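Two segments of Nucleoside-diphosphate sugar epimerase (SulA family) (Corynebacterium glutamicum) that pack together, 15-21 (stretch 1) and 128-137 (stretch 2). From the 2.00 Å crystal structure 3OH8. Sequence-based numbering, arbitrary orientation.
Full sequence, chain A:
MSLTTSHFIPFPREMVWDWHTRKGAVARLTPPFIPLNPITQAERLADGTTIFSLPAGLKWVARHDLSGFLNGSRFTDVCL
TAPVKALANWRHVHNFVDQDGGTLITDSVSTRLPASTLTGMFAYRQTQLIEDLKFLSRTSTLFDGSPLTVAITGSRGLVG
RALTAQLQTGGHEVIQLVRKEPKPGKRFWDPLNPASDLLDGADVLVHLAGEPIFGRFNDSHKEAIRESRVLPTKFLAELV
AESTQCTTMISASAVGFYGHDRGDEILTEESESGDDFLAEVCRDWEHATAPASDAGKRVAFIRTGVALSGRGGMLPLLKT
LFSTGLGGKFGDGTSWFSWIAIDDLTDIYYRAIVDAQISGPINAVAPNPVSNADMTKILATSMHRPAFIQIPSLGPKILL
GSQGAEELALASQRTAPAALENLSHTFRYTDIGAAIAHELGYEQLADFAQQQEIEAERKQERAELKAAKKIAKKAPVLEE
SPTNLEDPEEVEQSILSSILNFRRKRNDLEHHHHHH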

# COMPACT_ATOMS: atom_id res chain seq x y z
N MSE A 15 11.39 6.05 -17.21
CA MSE A 15 10.32 6.17 -16.21
C MSE A 15 10.55 5.18 -15.06
O MSE A 15 10.38 5.52 -13.88
CB MSE A 15 8.95 5.93 -16.87
CG MSE A 15 7.73 5.79 -15.90
SE MSE A 15 6.14 5.54 -16.76
CE MSE A 15 6.25 6.80 -18.04
N VAL A 16 10.90 3.95 -15.40
CA VAL A 16 11.09 2.92 -14.38
C VAL A 16 12.25 3.27 -13.45
O VAL A 16 12.13 3.20 -12.22
CB VAL A 16 11.32 1.54 -15.01
CG1 VAL A 16 11.60 0.50 -13.94
CG2 VAL A 16 10.11 1.14 -15.84
N TRP A 17 13.37 3.67 -14.04
CA TRP A 17 14.53 4.10 -13.25
C TRP A 17 14.14 5.25 -12.34
O TRP A 17 14.41 5.25 -11.13
CB TRP A 17 15.65 4.54 -14.19
CG TRP A 17 16.79 5.14 -13.44
CD1 TRP A 17 17.01 6.47 -13.20
CD2 TRP A 17 17.86 4.43 -12.82
NE1 TRP A 17 18.16 6.63 -12.46
CE2 TRP A 17 18.71 5.39 -12.22
CE3 TRP A 17 18.19 3.08 -12.71
CZ2 TRP A 17 19.86 5.04 -11.52
CZ3 TRP A 17 19.34 2.73 -12.01
CH2 TRP A 17 20.16 3.71 -11.44
N ASP A 18 13.51 6.25 -12.95
CA ASP A 18 13.09 7.44 -12.25
C ASP A 18 12.30 7.09 -10.99
O ASP A 18 12.50 7.68 -9.93
CB ASP A 18 12.19 8.25 -13.16
CG ASP A 18 12.50 9.71 -13.12
OD1 ASP A 18 13.24 10.16 -14.02
OD2 ASP A 18 12.00 10.39 -12.18
N TRP A 19 11.38 6.14 -11.13
CA TRP A 19 10.51 5.73 -10.02
C TRP A 19 11.33 5.25 -8.81
O TRP A 19 10.99 5.55 -7.65
CB TRP A 19 9.55 4.65 -10.52
CG TRP A 19 8.51 4.18 -9.52
CD1 TRP A 19 7.22 4.60 -9.41
CD2 TRP A 19 8.70 3.18 -8.51
NE1 TRP A 19 6.58 3.92 -8.39
CE2 TRP A 19 7.47 3.05 -7.82
CE3 TRP A 19 9.79 2.40 -8.12
CZ2 TRP A 19 7.31 2.15 -6.77
CZ3 TRP A 19 9.63 1.51 -7.07
CH2 TRP A 19 8.40 1.40 -6.40
N HIS A 20 12.40 4.52 -9.09
CA HIS A 20 13.28 3.98 -8.04
C HIS A 20 14.10 5.06 -7.32
O HIS A 20 14.53 4.86 -6.19
CB HIS A 20 14.23 2.92 -8.61
CG HIS A 20 13.56 1.63 -8.95
ND1 HIS A 20 12.84 1.45 -10.12
CD2 HIS A 20 13.52 0.44 -8.30
CE1 HIS A 20 12.37 0.21 -10.16
NE2 HIS A 20 12.76 -0.42 -9.05
N THR A 21 14.30 6.21 -7.97
CA THR A 21 15.04 7.30 -7.36
C THR A 21 14.22 8.13 -6.37
O THR A 21 14.78 8.90 -5.60
CB THR A 21 15.59 8.28 -8.42
OG1 THR A 21 14.51 9.06 -8.94
CG2 THR A 21 16.28 7.52 -9.56
N GLN A 128 4.50 -5.76 -7.19
CA GLN A 128 4.22 -4.45 -6.60
C GLN A 128 4.68 -3.33 -7.53
O GLN A 128 3.97 -2.34 -7.72
CB GLN A 128 4.90 -4.30 -5.23
CG GLN A 128 4.48 -3.04 -4.48
CD GLN A 128 3.07 -3.16 -3.90
OE1 GLN A 128 2.50 -4.25 -3.83
NE2 GLN A 128 2.53 -2.04 -3.45
N LEU A 129 5.87 -3.48 -8.09
CA LEU A 129 6.39 -2.49 -9.03
C LEU A 129 5.46 -2.33 -10.22
O LEU A 129 5.10 -1.21 -10.60
CB LEU A 129 7.76 -2.93 -9.57
CG LEU A 129 8.78 -1.85 -9.94
CD1 LEU A 129 9.58 -2.20 -11.21
CD2 LEU A 129 8.16 -0.47 -10.06
N ILE A 130 5.10 -3.46 -10.83
CA ILE A 130 4.31 -3.40 -12.05
C ILE A 130 2.92 -2.84 -11.76
O ILE A 130 2.40 -2.01 -12.51
CB ILE A 130 4.24 -4.78 -12.81
CG1 ILE A 130 3.61 -4.60 -14.18
CG2 ILE A 130 3.42 -5.80 -12.05
CD1 ILE A 130 3.93 -3.28 -14.81
N GLU A 131 2.33 -3.25 -10.63
CA GLU A 131 1.00 -2.75 -10.30
C GLU A 131 1.04 -1.27 -9.97
O GLU A 131 0.15 -0.52 -10.37
CB GLU A 131 0.36 -3.56 -9.18
CG GLU A 131 0.12 -5.01 -9.56
CD GLU A 131 -0.81 -5.16 -10.77
OE1 GLU A 131 -1.70 -4.30 -10.95
OE2 GLU A 131 -0.66 -6.15 -11.52
N ASP A 132 2.08 -0.84 -9.26
CA ASP A 132 2.23 0.58 -8.94
C ASP A 132 2.31 1.46 -10.18
O ASP A 132 1.66 2.50 -10.27
CB ASP A 132 3.48 0.81 -8.09
CG ASP A 132 3.18 0.82 -6.61
OD1 ASP A 132 2.15 0.22 -6.22
OD2 ASP A 132 3.95 1.42 -5.84
N LEU A 133 3.14 1.05 -11.14
CA LEU A 133 3.31 1.81 -12.36
C LEU A 133 2.03 1.80 -13.20
O LEU A 133 1.65 2.82 -13.76
CB LEU A 133 4.50 1.28 -13.15
CG LEU A 133 5.87 1.56 -12.52
CD1 LEU A 133 6.95 0.79 -13.25
CD2 LEU A 133 6.19 3.07 -12.51
N LYS A 134 1.38 0.65 -13.30
CA LYS A 134 0.09 0.60 -14.02
C LYS A 134 -0.93 1.53 -13.38
O LYS A 134 -1.66 2.25 -14.09
CB LYS A 134 -0.44 -0.82 -14.10
CG LYS A 134 0.26 -1.68 -15.16
CD LYS A 134 -0.31 -3.09 -15.22
CE LYS A 134 0.32 -3.86 -16.39
NZ LYS A 134 0.03 -5.32 -16.35
N PHE A 135 -0.97 1.53 -12.05
CA PHE A 135 -1.90 2.41 -11.35
C PHE A 135 -1.61 3.86 -11.69
O PHE A 135 -2.53 4.63 -11.96
CB PHE A 135 -1.82 2.26 -9.82
CG PHE A 135 -2.54 3.38 -9.10
CD1 PHE A 135 -3.92 3.39 -9.02
CD2 PHE A 135 -1.84 4.46 -8.60
CE1 PHE A 135 -4.60 4.43 -8.41
CE2 PHE A 135 -2.51 5.51 -7.98
CZ PHE A 135 -3.89 5.49 -7.88
N LEU A 136 -0.34 4.25 -11.62
CA LEU A 136 0.01 5.64 -11.93
C LEU A 136 -0.40 5.99 -13.36
O LEU A 136 -0.83 7.11 -13.63
CB LEU A 136 1.51 5.89 -11.72
CG LEU A 136 1.99 5.78 -10.27
CD1 LEU A 136 3.51 5.72 -10.24
CD2 LEU A 136 1.48 6.94 -9.42
N SER A 137 -0.26 5.03 -14.27
CA SER A 137 -0.58 5.24 -15.68
C SER A 137 -2.09 5.46 -15.89
O SER A 137 -2.50 6.44 -16.52
CB SER A 137 -0.11 4.04 -16.50
OG SER A 137 -0.45 4.19 -17.87
O HOH W 1 4.05 3.97 -6.84

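Two helices meet here in a small, mostly apolar crossing built around one tryptophan, with a single water-mediated polar link and no direct hydrogen bond between them. The axes approach to 11.8 Å at 105°, a steep crossing that concentrates the contact in a short patch; together the two sides bury 345 Å².

Trp19 gives up the most surface. Its CA-to-CB bond points toward the other helix, and with chi1 in t the indole sits as a knob among Leu129, Asp132, Leu133 and Leu136, positions spaced i, i+3, i+4 and i+7 along one side of stretch 2. Leu129 covers one face: its CD2 lies 3.8 Å from the centroid of the Trp19 six-membered ring, 11° off the normal, a CH-pi contact. Leu133 CD2 approaches Trp19 CD1 obliquely at 3.6 Å, and Leu136 CD1 reaches the ring edge, 4.0 Å from Trp19 CD1.

Asp132 also lies at that edge, and here the polar end of indole matters. Water 1 accepts from Trp19 NE1 at 3.0 Å and donates to Asp132 OD2 at 2.7 Å, so the indole N-H is satisfied within the buried contact. Both carboxylate oxygens of Asp132 have further hydrogen-bond partners elsewhere in the structure, which helps an acid fit a buried site.

One turn back, Val16 supplies a compact branched surface beside the leucines: Val16 CG2 packs 4.1 Å from Leu133 CD1, and Val16 CG1 lies 4.3 Å from Leu129 CD1. Leu129 and Leu133 leave their backbone sideways, yet their longer side chains bring their ends nearer to stretch 1. His20 presents its ring edge, with CE1 3.8 Å from Leu129 CD1, while its ND1 donates to Val16 O at 2.8 Å, tying the imidazole to its own helix.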